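Local coordinates for hypothetical protein SP2199 (Streptococcus pneumoniae TIGR4, PDB 2IBO), which is of unknown function but, as a member of the thiamine-binding protein family of the MTH1187/YkoF clan, may bind thiamine or a related ligand, at residues 1-7 and 43-49; 20-25 and 62-67; 28-34 and 54-59. All coordinates share one frame. Residues are numbered along the deposited sequence.

Contact 1: residues 1-7 and 43-49; sequences MKASIAL and TVLEGEF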
HETATM    1  N   MSE A   1       4.059  -3.145  22.053  1.00 52.39           N
HETATM    2  CA  MSE A   1       3.030  -4.170  22.384  1.00 52.34           C
HETATM    3  C   MSE A   1       1.933  -4.285  21.324  1.00 49.89           C
HETATM    4  O   MSE A   1       2.148  -4.902  20.285  1.00 50.74           O
HETATM    5  CB  MSE A   1       2.398  -3.860  23.740  1.00 78.64           C
HETATM    6  CG  MSE A   1       1.328  -4.854  24.172  1.00 78.12           C
HETATM    7 SE   MSE A   1       0.595  -4.386  25.901  1.00 78.53          SE
HETATM    8  CE  MSE A   1      -0.235  -2.680  25.402  1.00 76.54           C
ATOM      9  N   LYS A   2       0.765  -3.696  21.584  1.00 29.75           N
ATOM     10  CA  LYS A   2      -0.362  -3.776  20.654  1.00 25.32           C
ATOM     11  C   LYS A   2       0.001  -3.469  19.211  1.00 22.61           C
ATOM     12  O   LYS A   2       0.712  -2.493  18.927  1.00 20.69           O
ATOM     13  CB  LYS A   2      -1.500  -2.856  21.099  1.00 45.91           C
ATOM     14  CG  LYS A   2      -2.497  -3.514  22.037  1.00 48.17           C
ATOM     15  CD  LYS A   2      -3.553  -2.528  22.526  1.00 50.41           C
ATOM     16  CE  LYS A   2      -2.928  -1.445  23.413  1.00 53.13           C
ATOM     17  NZ  LYS A   2      -3.916  -0.461  23.951  1.00 55.10           N
ATOM     18  N   ALA A   3      -0.492  -4.316  18.300  1.00 18.85           N
ATOM     19  CA  ALA A   3      -0.226  -4.142  16.880  1.00 15.80           C
ATOM     20  C   ALA A   3      -1.271  -4.802  16.004  1.00 14.52           C
ATOM     21  O   ALA A   3      -1.921  -5.758  16.405  1.00 14.73           O
ATOM     22  CB  ALA A   3       1.134  -4.689  16.544  1.00 12.73           C
ATOM     23  N   SER A   4      -1.436  -4.275  14.803  1.00 23.71           N
ATOM     24  CA  SER A   4      -2.385  -4.839  13.866  1.00 24.69           C
ATOM     25  C   SER A   4      -1.646  -4.940  12.539  1.00 24.75           C
ATOM     26  O   SER A   4      -0.881  -4.047  12.181  1.00 25.63           O
ATOM     27  CB  SER A   4      -3.617  -3.951  13.736  1.00 27.54           C
ATOM     28  OG  SER A   4      -4.680  -4.666  13.131  1.00 30.04           O
ATOM     29  N   ILE A   5      -1.876  -6.038  11.827  1.00 27.39           N
ATOM     30  CA  ILE A   5      -1.226  -6.330  10.557  1.00 25.92           C
ATOM     31  C   ILE A   5      -2.286  -6.697   9.541  1.00 26.45           C
ATOM     32  O   ILE A   5      -3.173  -7.498   9.828  1.00 28.33           O
ATOM     33  CB  ILE A   5      -0.261  -7.538  10.730  1.00 17.95           C
ATOM     34  CG1 ILE A   5       0.945  -7.104  11.551  1.00 17.57           C
ATOM     35  CG2 ILE A   5       0.139  -8.129   9.397  1.00 15.73           C
ATOM     36  CD1 ILE A   5       1.663  -5.934  10.950  1.00 20.74           C
ATOM     37  N   ALA A   6      -2.208  -6.103   8.359  1.00 15.98           N
ATOM     38  CA  ALA A   6      -3.152  -6.408   7.293  1.00 15.10           C
ATOM     39  C   ALA A   6      -2.293  -7.070   6.228  1.00 15.81           C
ATOM     40  O   ALA A   6      -1.251  -6.531   5.839  1.00 16.09           O
ATOM     41  CB  ALA A   6      -3.775  -5.131   6.769  1.00 21.04           C
ATOM     42  N   LEU A   7      -2.687  -8.252   5.775  1.00 18.81           N
ATOM     43  CA  LEU A   7      -1.877  -8.952   4.774  1.00 20.76           C
ATOM     44  C   LEU A   7      -2.634  -9.299   3.497  1.00 21.05           C
ATOM     45  O   LEU A   7      -3.794  -9.745   3.531  1.00 20.97           O
ATOM     46  CB  LEU A   7      -1.271 -10.236   5.378  1.00 23.41           C
ATOM     47  CG  LEU A   7      -0.419 -11.140   4.462  1.00 23.91           C
ATOM     48  CD1 LEU A   7       0.898 -10.419   4.058  1.00 22.82           C
ATOM     49  CD2 LEU A   7      -0.127 -12.456   5.178  1.00 21.13           C
ATOM     50  N   THR A  43      -6.024  -9.711   4.659  1.00 13.71           N
ATOM     51  CA  THR A  43      -6.456 -10.424   5.856  1.00 14.93           C
ATOM     52  C   THR A  43      -5.902  -9.625   7.012  1.00 14.18           C
ATOM     53  O   THR A  43      -4.694  -9.382   7.073  1.00 13.21           O
ATOM     54  CB  THR A  43      -5.928 -11.899   5.891  1.00 23.04           C
ATOM     55  OG1 THR A  43      -6.544 -12.667   4.845  1.00 22.78           O
ATOM     56  CG2 THR A  43      -6.263 -12.546   7.214  1.00 20.75           C
ATOM     57  N   VAL A  44      -6.786  -9.216   7.919  1.00 14.30           N
ATOM     58  CA  VAL A  44      -6.403  -8.393   9.064  1.00 15.06           C
ATOM     59  C   VAL A  44      -6.187  -9.200  10.328  1.00 15.37           C
ATOM     60  O   VAL A  44      -7.083  -9.911  10.768  1.00 14.13           O
ATOM     61  CB  VAL A  44      -7.487  -7.307   9.350  1.00 23.39           C
ATOM     62  CG1 VAL A  44      -7.123  -6.508  10.591  1.00 21.23           C
ATOM     63  CG2 VAL A  44      -7.630  -6.390   8.152  1.00 21.52           C
ATOM     64  N   LEU A  45      -4.999  -9.062  10.913  1.00 17.26           N
ATOM     65  CA  LEU A  45      -4.637  -9.760  12.144  1.00 18.01           C
ATOM     66  C   LEU A  45      -4.483  -8.763  13.287  1.00 18.63           C
ATOM     67  O   LEU A  45      -4.112  -7.614  13.068  1.00 18.34           O
ATOM     68  CB  LEU A  45      -3.326 -10.537  11.945  1.00 16.18           C
ATOM     69  CG  LEU A  45      -3.323 -11.596  10.830  1.00 15.14           C
ATOM     70  CD1 LEU A  45      -1.961 -12.255  10.740  1.00 15.98           C
ATOM     71  CD2 LEU A  45      -4.382 -12.628  11.090  1.00 13.11           C
ATOM     72  N   GLU A  46      -4.754  -9.203  14.509  1.00 30.36           N
ATOM     73  CA  GLU A  46      -4.654  -8.320  15.666  1.00 32.39           C
ATOM     74  C   GLU A  46      -4.012  -9.043  16.849  1.00 32.25           C
ATOM     75  O   GLU A  46      -4.398 -10.166  17.166  1.00 32.11           O
ATOM     76  CB  GLU A  46      -6.053  -7.842  16.050  1.00 26.86           C
ATOM     77  CG  GLU A  46      -6.078  -6.609  16.891  1.00 30.06           C
ATOM     78  CD  GLU A  46      -7.446  -6.349  17.492  1.00 32.24           C
ATOM     79  OE1 GLU A  46      -7.710  -5.204  17.904  1.00 35.61           O
ATOM     80  OE2 GLU A  46      -8.261  -7.288  17.573  1.00 34.82           O
ATOM     81  N   GLY A  47      -3.050  -8.390  17.503  1.00 16.38           N
ATOM     82  CA  GLY A  47      -2.368  -8.984  18.644  1.00 17.23           C
ATOM     83  C   GLY A  47      -1.060  -8.287  18.975  1.00 19.55           C
ATOM     84  O   GLY A  47      -0.844  -7.142  18.561  1.00 21.12           O
ATOM     85  N   GLU A  48      -0.187  -8.974  19.719  1.00 22.04           N
ATOM     86  CA  GLU A  48       1.124  -8.439  20.127  1.00 22.59           C
ATOM     87  C   GLU A  48       2.048  -8.254  18.923  1.00 22.32           C
ATOM     88  O   GLU A  48       2.112  -9.102  18.036  1.00 21.94           O
ATOM     89  CB  GLU A  48       1.794  -9.383  21.129  1.00 60.82           C
ATOM     90  CG  GLU A  48       1.153  -9.420  22.497  1.00 65.78           C
ATOM     91  CD  GLU A  48       1.272  -8.102  23.231  1.00 69.93           C
ATOM     92  OE1 GLU A  48       2.408  -7.585  23.346  1.00 71.02           O
ATOM     93  OE2 GLU A  48       0.233  -7.586  23.699  1.00 73.30           O
ATOM     94  N   PHE A  49       2.783  -7.152  18.901  1.00 28.04           N
ATOM     95  CA  PHE A  49       3.675  -6.885  17.788  1.00 28.13           C
ATOM     96  C   PHE A  49       4.581  -8.068  17.487  1.00 28.52           C
ATOM     97  O   PHE A  49       4.680  -8.502  16.332  1.00 27.79           O
ATOM     98  CB  PHE A  49       4.521  -5.634  18.053  1.00 23.88           C
ATOM     99  CG  PHE A  49       5.333  -5.204  16.865  1.00 23.47           C
ATOM    100  CD1 PHE A  49       4.724  -5.008  15.631  1.00 21.95           C
ATOM    101  CD2 PHE A  49       6.706  -5.013  16.972  1.00 23.81           C
ATOM    102  CE1 PHE A  49       5.464  -4.636  14.520  1.00 22.71           C
ATOM    103  CE2 PHE A  49       7.462  -4.639  15.861  1.00 23.60           C
ATOM    104  CZ  PHE A  49       6.833  -4.448  14.630  1.00 23.27           C
TER

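Contact 2: residues 20-25 and 62-67; sequences AVIDQV and VAGQEA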
ATOM      1  N   ALA A  20      -3.819 -21.764  -4.644  1.00 47.82           N
ATOM      2  CA  ALA A  20      -3.233 -22.644  -3.654  1.00 44.25           C
ATOM      3  C   ALA A  20      -2.367 -21.857  -2.694  1.00 42.59           C
ATOM      4  O   ALA A  20      -2.505 -22.028  -1.488  1.00 43.54           O
ATOM      5  CB  ALA A  20      -2.410 -23.745  -4.319  1.00 12.65           C
ATOM      6  N   VAL A  21      -1.480 -20.994  -3.191  1.00 33.09           N
ATOM      7  CA  VAL A  21      -0.638 -20.246  -2.259  1.00 30.57           C
ATOM      8  C   VAL A  21      -1.561 -19.428  -1.360  1.00 29.34           C
ATOM      9  O   VAL A  21      -1.338 -19.315  -0.148  1.00 29.25           O
ATOM     10  CB  VAL A  21       0.404 -19.308  -2.975  1.00 39.02           C
ATOM     11  CG1 VAL A  21       0.987 -20.005  -4.197  1.00 38.89           C
ATOM     12  CG2 VAL A  21      -0.217 -17.976  -3.338  1.00 39.12           C
ATOM     13  N   ILE A  22      -2.631 -18.895  -1.942  1.00 28.73           N
ATOM     14  CA  ILE A  22      -3.565 -18.116  -1.149  1.00 26.80           C
ATOM     15  C   ILE A  22      -4.258 -19.010  -0.118  1.00 27.15           C
ATOM     16  O   ILE A  22      -4.339 -18.670   1.064  1.00 26.72           O
ATOM     17  CB  ILE A  22      -4.584 -17.382  -2.055  1.00 20.87           C
ATOM     18  CG1 ILE A  22      -3.897 -16.175  -2.703  1.00 17.80           C
ATOM     19  CG2 ILE A  22      -5.796 -16.899  -1.244  1.00 19.25           C
ATOM     20  CD1 ILE A  22      -4.776 -15.440  -3.681  1.00 18.08           C
ATOM     21  N   ASP A  23      -4.747 -20.162  -0.551  1.00 30.50           N
ATOM     22  CA  ASP A  23      -5.393 -21.076   0.384  1.00 30.44           C
ATOM     23  C   ASP A  23      -4.417 -21.435   1.496  1.00 29.67           C
ATOM     24  O   ASP A  23      -4.789 -21.468   2.666  1.00 29.10           O
ATOM     25  CB  ASP A  23      -5.849 -22.356  -0.331  1.00 43.10           C
ATOM     26  CG  ASP A  23      -7.190 -22.191  -1.021  1.00 43.07           C
ATOM     27  OD1 ASP A  23      -7.635 -23.147  -1.694  1.00 44.55           O
ATOM     28  OD2 ASP A  23      -7.802 -21.113  -0.887  1.00 41.86           O
ATOM     29  N   GLN A  24      -3.164 -21.692   1.125  1.00 30.57           N
ATOM     30  CA  GLN A  24      -2.139 -22.065   2.101  1.00 32.26           C
ATOM     31  C   GLN A  24      -1.845 -20.967   3.116  1.00 31.67           C
ATOM     32  O   GLN A  24      -1.663 -21.243   4.300  1.00 32.35           O
ATOM     33  CB  GLN A  24      -0.839 -22.451   1.395  1.00 57.29           C
ATOM     34  CG  GLN A  24      -0.960 -23.650   0.479  1.00 61.86           C
ATOM     35  CD  GLN A  24      -1.327 -24.934   1.209  1.00 65.31           C
ATOM     36  OE1 GLN A  24      -2.372 -25.031   1.862  1.00 64.93           O
ATOM     37  NE2 GLN A  24      -0.462 -25.934   1.093  1.00 68.04           N
ATOM     38  N   VAL A  25      -1.797 -19.721   2.656  1.00 30.82           N
ATOM     39  CA  VAL A  25      -1.518 -18.648   3.578  1.00 29.60           C
ATOM     40  C   VAL A  25      -2.685 -18.462   4.551  1.00 29.50           C
ATOM     41  O   VAL A  25      -2.479 -18.195   5.741  1.00 31.07           O
ATOM     42  CB  VAL A  25      -1.215 -17.336   2.829  1.00 15.37           C
ATOM     43  CG1 VAL A  25      -0.978 -16.212   3.838  1.00 14.47           C
ATOM     44  CG2 VAL A  25       0.029 -17.516   1.945  1.00 11.45           C
ATOM     45  N   VAL A  62       5.371 -19.559   3.914  1.00 31.91           N
ATOM     46  CA  VAL A  62       4.427 -20.553   3.426  1.00 33.29           C
ATOM     47  C   VAL A  62       4.115 -20.229   1.965  1.00 35.44           C
ATOM     48  O   VAL A  62       4.216 -21.099   1.099  1.00 36.97           O
ATOM     49  CB  VAL A  62       3.093 -20.528   4.206  1.00 21.29           C
ATOM     50  CG1 VAL A  62       2.073 -21.401   3.501  1.00 18.54           C
ATOM     51  CG2 VAL A  62       3.300 -20.998   5.639  1.00 19.89           C
ATOM     52  N   ALA A  63       3.741 -18.976   1.694  1.00 36.77           N
ATOM     53  CA  ALA A  63       3.404 -18.554   0.330  1.00 38.70           C
ATOM     54  C   ALA A  63       4.565 -18.775  -0.636  1.00 39.70           C
ATOM     55  O   ALA A  63       4.360 -19.190  -1.781  1.00 38.36           O
ATOM     56  CB  ALA A  63       2.994 -17.082   0.312  1.00 27.54           C
ATOM     57  N   GLY A  64       5.775 -18.500  -0.159  1.00 43.16           N
ATOM     58  CA  GLY A  64       6.961 -18.656  -0.982  1.00 47.69           C
ATOM     59  C   GLY A  64       7.303 -20.095  -1.337  1.00 50.80           C
ATOM     60  O   GLY A  64       8.074 -20.365  -2.269  1.00 51.04           O
ATOM     61  N   GLN A  65       6.747 -21.036  -0.590  1.00 51.86           N
ATOM     62  CA  GLN A  65       7.004 -22.434  -0.871  1.00 54.21           C
ATOM     63  C   GLN A  65       5.750 -22.997  -1.524  1.00 54.05           C
ATOM     64  O   GLN A  65       5.255 -24.051  -1.142  1.00 53.92           O
ATOM     65  CB  GLN A  65       7.319 -23.186   0.421  1.00 93.90           C
ATOM     66  CG  GLN A  65       7.934 -24.552   0.192  1.00 86.55           C
ATOM     67  CD  GLN A  65       8.232 -25.282   1.483  1.00 88.27           C
ATOM     68  OE1 GLN A  65       8.929 -24.763   2.354  1.00 87.45           O
ATOM     69  NE2 GLN A  65       7.709 -26.497   1.612  1.00 86.92           N
ATOM     70  N   GLU A  66       5.239 -22.265  -2.509  1.00 48.94           N
ATOM     71  CA  GLU A  66       4.038 -22.656  -3.240  1.00 48.62           C
ATOM     72  C   GLU A  66       4.044 -21.907  -4.576  1.00 48.03           C
ATOM     73  O   GLU A  66       3.248 -22.189  -5.475  1.00 47.17           O
ATOM     74  CB  GLU A  66       2.794 -22.277  -2.439  1.00 59.00           C
ATOM     75  CG  GLU A  66       1.560 -23.084  -2.799  1.00 60.47           C
ATOM     76  CD  GLU A  66       1.405 -24.330  -1.942  1.00 61.09           C
ATOM     77  OE1 GLU A  66       0.620 -25.219  -2.328  1.00 61.76           O
ATOM     78  OE2 GLU A  66       2.057 -24.415  -0.877  1.00 61.50           O
ATOM     79  N   ALA A  67       4.958 -20.946  -4.682  1.00 58.54           N
ATOM     80  CA  ALA A  67       5.130 -20.128  -5.876  1.00 58.30           C
ATOM     81  C   ALA A  67       6.558 -19.601  -5.847  1.00 58.49           C
ATOM     82  O   ALA A  67       7.134 -19.428  -4.775  1.00 59.72           O
ATOM     83  CB  ALA A  67       4.146 -18.971  -5.869  1.00 46.26           C
TER

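Contact 3: residues 28-34 and 54-59; sequences YLQTQEV and RILKEA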
ATOM      1  N   TYR A  28      -2.698 -21.477   7.091  1.00 17.92           N
ATOM      2  CA  TYR A  28      -1.644 -21.269   8.068  1.00 17.83           C
ATOM      3  C   TYR A  28      -2.082 -20.233   9.088  1.00 18.72           C
ATOM      4  O   TYR A  28      -1.982 -20.465  10.281  1.00 17.94           O
ATOM      5  CB  TYR A  28      -0.357 -20.774   7.414  1.00 28.18           C
ATOM      6  CG  TYR A  28       0.580 -20.190   8.437  1.00 28.57           C
ATOM      7  CD1 TYR A  28       1.204 -21.002   9.377  1.00 26.83           C
ATOM      8  CD2 TYR A  28       0.760 -18.812   8.536  1.00 29.44           C
ATOM      9  CE1 TYR A  28       1.973 -20.458  10.400  1.00 28.24           C
ATOM     10  CE2 TYR A  28       1.527 -18.255   9.556  1.00 29.80           C
ATOM     11  CZ  TYR A  28       2.123 -19.088  10.484  1.00 29.51           C
ATOM     12  OH  TYR A  28       2.814 -18.537  11.523  1.00 28.05           O
ATOM     13  N   LEU A  29      -2.552 -19.085   8.607  1.00 32.38           N
ATOM     14  CA  LEU A  29      -2.997 -18.003   9.477  1.00 31.05           C
ATOM     15  C   LEU A  29      -4.064 -18.472  10.479  1.00 30.63           C
ATOM     16  O   LEU A  29      -4.013 -18.134  11.656  1.00 31.25           O
ATOM     17  CB  LEU A  29      -3.518 -16.838   8.619  1.00 11.91           C
ATOM     18  CG  LEU A  29      -2.701 -15.555   8.385  1.00 14.00           C
ATOM     19  CD1 LEU A  29      -1.217 -15.780   8.440  1.00 11.93           C
ATOM     20  CD2 LEU A  29      -3.081 -15.008   7.041  1.00 11.23           C
ATOM     21  N   GLN A  30      -5.027 -19.257  10.024  1.00 20.76           N
ATOM     22  CA  GLN A  30      -6.076 -19.753  10.925  1.00 22.29           C
ATOM     23  C   GLN A  30      -5.465 -20.604  12.054  1.00 23.31           C
ATOM     24  O   GLN A  30      -5.988 -20.685  13.164  1.00 23.41           O
ATOM     25  CB  GLN A  30      -7.095 -20.587  10.137  1.00 19.29           C
ATOM     26  CG  GLN A  30      -7.958 -19.760   9.223  1.00 19.54           C
ATOM     27  CD  GLN A  30      -8.776 -20.593   8.262  1.00 19.27           C
ATOM     28  OE1 GLN A  30      -9.794 -20.126   7.745  1.00 20.46           O
ATOM     29  NE2 GLN A  30      -8.332 -21.828   7.999  1.00 19.18           N
ATOM     30  N   THR A  31      -4.344 -21.229  11.735  1.00 24.72           N
ATOM     31  CA  THR A  31      -3.603 -22.071  12.651  1.00 25.44           C
ATOM     32  C   THR A  31      -3.056 -21.315  13.845  1.00 26.21           C
ATOM     33  O   THR A  31      -2.926 -21.877  14.932  1.00 27.85           O
ATOM     34  CB  THR A  31      -2.439 -22.738  11.902  1.00 26.80           C
ATOM     35  OG1 THR A  31      -2.887 -23.982  11.363  1.00 27.81           O
ATOM     36  CG2 THR A  31      -1.264 -22.962  12.795  1.00 26.43           C
ATOM     37  N   GLN A  32      -2.716 -20.048  13.655  1.00 23.93           N
ATOM     38  CA  GLN A  32      -2.187 -19.271  14.762  1.00 25.42           C
ATOM     39  C   GLN A  32      -3.302 -18.888  15.735  1.00 25.78           C
ATOM     40  O   GLN A  32      -4.486 -18.886  15.382  1.00 25.71           O
ATOM     41  CB  GLN A  32      -1.479 -18.031  14.235  1.00 31.34           C
ATOM     42  CG  GLN A  32      -0.341 -18.347  13.282  1.00 31.90           C
ATOM     43  CD  GLN A  32       0.604 -19.403  13.826  1.00 32.00           C
ATOM     44  OE1 GLN A  32       0.585 -20.550  13.393  1.00 31.85           O
ATOM     45  NE2 GLN A  32       1.429 -19.019  14.787  1.00 34.11           N
ATOM     46  N   GLU A  33      -2.925 -18.583  16.971  1.00 21.17           N
ATOM     47  CA  GLU A  33      -3.906 -18.219  17.979  1.00 22.27           C
ATOM     48  C   GLU A  33      -4.021 -16.715  17.985  1.00 20.43           C
ATOM     49  O   GLU A  33      -3.831 -16.067  19.010  1.00 20.21           O
ATOM     50  CB  GLU A  33      -3.463 -18.754  19.346  1.00 39.61           C
ATOM     51  CG  GLU A  33      -3.392 -20.274  19.389  1.00 43.26           C
ATOM     52  CD  GLU A  33      -2.706 -20.798  20.628  1.00 45.73           C
ATOM     53  OE1 GLU A  33      -1.493 -20.558  20.774  1.00 45.98           O
ATOM     54  OE2 GLU A  33      -3.376 -21.451  21.456  1.00 46.85           O
ATOM     55  N   VAL A  34      -4.351 -16.167  16.823  1.00 30.10           N
ATOM     56  CA  VAL A  34      -4.457 -14.726  16.651  1.00 29.18           C
ATOM     57  C   VAL A  34      -5.803 -14.324  16.082  1.00 27.33           C
ATOM     58  O   VAL A  34      -6.390 -15.061  15.292  1.00 27.20           O
ATOM     59  CB  VAL A  34      -3.320 -14.220  15.715  1.00 32.03           C
ATOM     60  CG1 VAL A  34      -3.445 -14.859  14.351  1.00 30.78           C
ATOM     61  CG2 VAL A  34      -3.344 -12.718  15.614  1.00 33.11           C
ATOM     62  N   ARG A  54       6.187 -12.433  13.723  1.00 26.31           N
ATOM     63  CA  ARG A  54       6.519 -13.841  13.580  1.00 24.87           C
ATOM     64  C   ARG A  54       5.541 -14.496  12.599  1.00 24.23           C
ATOM     65  O   ARG A  54       5.951 -15.198  11.673  1.00 25.34           O
ATOM     66  CB  ARG A  54       6.435 -14.540  14.938  1.00 59.58           C
ATOM     67  CG  ARG A  54       6.960 -15.959  14.937  1.00 60.47           C
ATOM     68  CD  ARG A  54       6.440 -16.733  16.120  1.00 61.96           C
ATOM     69  NE  ARG A  54       5.069 -17.189  15.904  1.00 66.21           N
ATOM     70  CZ  ARG A  54       4.053 -16.914  16.718  1.00 68.23           C
ATOM     71  NH1 ARG A  54       4.240 -16.178  17.815  1.00 66.86           N
ATOM     72  NH2 ARG A  54       2.842 -17.381  16.439  1.00 69.29           N
ATOM     73  N   ILE A  55       4.246 -14.259  12.801  1.00 25.66           N
ATOM     74  CA  ILE A  55       3.229 -14.838  11.935  1.00 24.23           C
ATOM     75  C   ILE A  55       3.366 -14.324  10.504  1.00 25.28           C
ATOM     76  O   ILE A  55       3.213 -15.086   9.550  1.00 26.05           O
ATOM     77  CB  ILE A  55       1.811 -14.546  12.484  1.00 15.10           C
ATOM     78  CG1 ILE A  55       1.641 -15.255  13.846  1.00 14.09           C
ATOM     79  CG2 ILE A  55       0.748 -15.018  11.503  1.00 13.09           C
ATOM     80  CD1 ILE A  55       0.266 -15.103  14.475  1.00 14.62           C
ATOM     81  N   LEU A  56       3.676 -13.037  10.353  1.00 26.14           N
ATOM     82  CA  LEU A  56       3.843 -12.441   9.025  1.00 25.66           C
ATOM     83  C   LEU A  56       4.955 -13.164   8.278  1.00 26.52           C
ATOM     84  O   LEU A  56       4.772 -13.573   7.129  1.00 26.89           O
ATOM     85  CB  LEU A  56       4.190 -10.946   9.132  1.00 15.90           C
ATOM     86  CG  LEU A  56       4.534 -10.186   7.830  1.00 14.05           C
ATOM     87  CD1 LEU A  56       3.373 -10.272   6.828  1.00 13.61           C
ATOM     88  CD2 LEU A  56       4.843  -8.733   8.149  1.00 12.48           C
ATOM     89  N   LYS A  57       6.098 -13.330   8.948  1.00 13.64           N
ATOM     90  CA  LYS A  57       7.252 -13.999   8.352  1.00 15.07           C
ATOM     91  C   LYS A  57       6.929 -15.425   7.945  1.00 16.02           C
ATOM     92  O   LYS A  57       7.313 -15.857   6.857  1.00 14.05           O
ATOM     93  CB  LYS A  57       8.421 -14.000   9.321  1.00 56.68           C
ATOM     94  CG  LYS A  57       9.697 -14.558   8.732  1.00 59.31           C
ATOM     95  CD  LYS A  57      10.830 -14.456   9.732  1.00 59.04           C
ATOM     96  CE  LYS A  57      12.076 -15.121   9.201  1.00 60.38           C
ATOM     97  NZ  LYS A  57      13.128 -15.246  10.250  1.00 64.21           N
ATOM     98  N   GLU A  58       6.212 -16.152   8.802  1.00 25.08           N
ATOM     99  CA  GLU A  58       5.851 -17.529   8.481  1.00 26.66           C
ATOM    100  C   GLU A  58       4.852 -17.550   7.324  1.00 26.09           C
ATOM    101  O   GLU A  58       4.984 -18.342   6.393  1.00 25.90           O
ATOM    102  CB  GLU A  58       5.249 -18.233   9.701  1.00 60.91           C
ATOM    103  CG  GLU A  58       6.027 -19.463  10.154  1.00 65.98           C
ATOM    104  CD  GLU A  58       6.110 -20.541   9.087  1.00 68.10           C
ATOM    105  OE1 GLU A  58       6.839 -21.534   9.294  1.00 69.75           O
ATOM    106  OE2 GLU A  58       5.445 -20.402   8.042  1.00 69.57           O
ATOM    107  N   ALA A  59       3.855 -16.674   7.383  1.00 29.37           N
ATOM    108  CA  ALA A  59       2.851 -16.611   6.334  1.00 28.27           C
ATOM    109  C   ALA A  59       3.536 -16.448   4.984  1.00 28.25           C
ATOM    110  O   ALA A  59       3.198 -17.129   4.015  1.00 26.03           O
ATOM    111  CB  ALA A  59       1.897 -15.448   6.589  1.00 15.24           C
TER

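Contact 1: residues 1-7 and 43-49
These are the two central strands of a ferredoxin-like antiparallel sheet, running against each other with axes 4.5 Å apart and an angle of 163° between their directions. Thr43 opens the pairing with Leu7 through two short bonds, Thr43 N to Leu7 O at 2.5 Å and Leu7 N to Thr43 O at 2.6 Å. Val44 faces Ala6 in a non-hydrogen-bonded pair, on the face where Pro40 and Phe41 of a second subunit pack. Leu45 pairs with Ile5 (Leu45 N to Ile5 O 2.6 Å), and its own O takes both Ile5 N and Ser4 OG at 3.0 Å each. Its side chain joins those of Ala3, Ile5 and Leu7 on the helix-covered face. Glu46 sits beside Ser4 but sends OE1 to the backbone N of Ile84. At Gly47 the chain turns a corner while still bonding Ala3 both ways. Glu48 is the N-cap of helix 49-64, whose start is tied back by Phe49 N to Met1 O (2.7 Å). Phe49 CD1 lies 3.7 Å from Ala3 CB.

Contact 2: residues 20-25 and 62-67
Val21 lies against the chain just past helix 49-64, its CG1 3.4 Å from Glu66 CB and 3.7 Å from Ala67 CB. The backbones also approach closely, with Val21 CA and Ala63 CA 5.1 Å apart, a spacing that the small side chain of Ala63 permits. One turn further along helix 16-31, Val25 CG2 meets Ala63 CB at 3.4 Å, while Gln24 CB rests 3.7 Å from Val62 CG1. Here the two helices of the ferredoxin-like fold pack side by side, and Val21 and Val25 also reach down to Pro11 and Leu7 of strand 2-11. Glu66, just past the end of helix 49-64, extends its side chain across to helix 16-31, with OE2 3.4 Å from Gln24 CG and OE1 3.9 Å from Ala20 CB. No hydrogen bond joins the two segments, so this end of the helix pair is held by van der Waals packing of Val and Ala side chains together with the aliphatic parts of Gln24 and Glu66.

Contact 3: residues 28-34 and 54-59
The last turn of helix 16-31 runs beside the middle of helix 49-64 in roughly the opposite direction, the nearest CA atoms being Tyr28 and Ala59 at 6.7 Å. Beyond the helix, Glu33 forms the centre of an inverse gamma turn, with a weak bond from Val34 N to Gln32 O at 3.1 Å, that leads the chain into strand 35-38. Tyr28 points its CA-to-CB bond toward helix 49-64 and lays its ring along it: CE2 is 3.6 Å from Ile55 O, which lies at the ring edge, and 3.9 Å from Ile55 CG2, CD2 is 4.0 Å from Ala59 CB, and OH is 3.1 Å from Glu58 CB. Glu58 OE2 lies over one face of the ring. Both helices cover the same face of the sheet, as expected for the βαββαβ topology of a ferredoxin-like fold, and Leu29 and Ile55 fill the space between them above Leu45. Leu29 CD1 touches Ile55 CG2 at 3.7 Å and Ala59 CB at 3.6 Å. The far end of the Ile55 side chain is gripped by the turn: its CD1 meets Gln32 CB at 3.4 Å and Val34 CG1 at 3.7 Å. Lys57 leads away from this interface, and its NZ forms a salt bridge with Asp50 of a third subunit.

Overall arrangement
Contact 1 pairs strands 2-11 and 43-46 in the sheet, while contacts 2 and 3 join helices 16-31 and 49-64 above it. Since each strand is followed by one of the helices, contact 1 alternates with the other two along the chain, whereas contact 3 nests inside the loop closed by contact 2. The centres of contacts 1 and 3 lie about 11 Å apart, those of 2 and 3 about 13 Å, and those of 1 and 2 about 20 Å, on opposite sides of the chain's centre. Leu7 links all three, touching Val25, Leu56 and Ala59. Together they make one hydrophobic core, while Ser4, Ala6 and Val44, on the sheet's other face, pack against a second subunit.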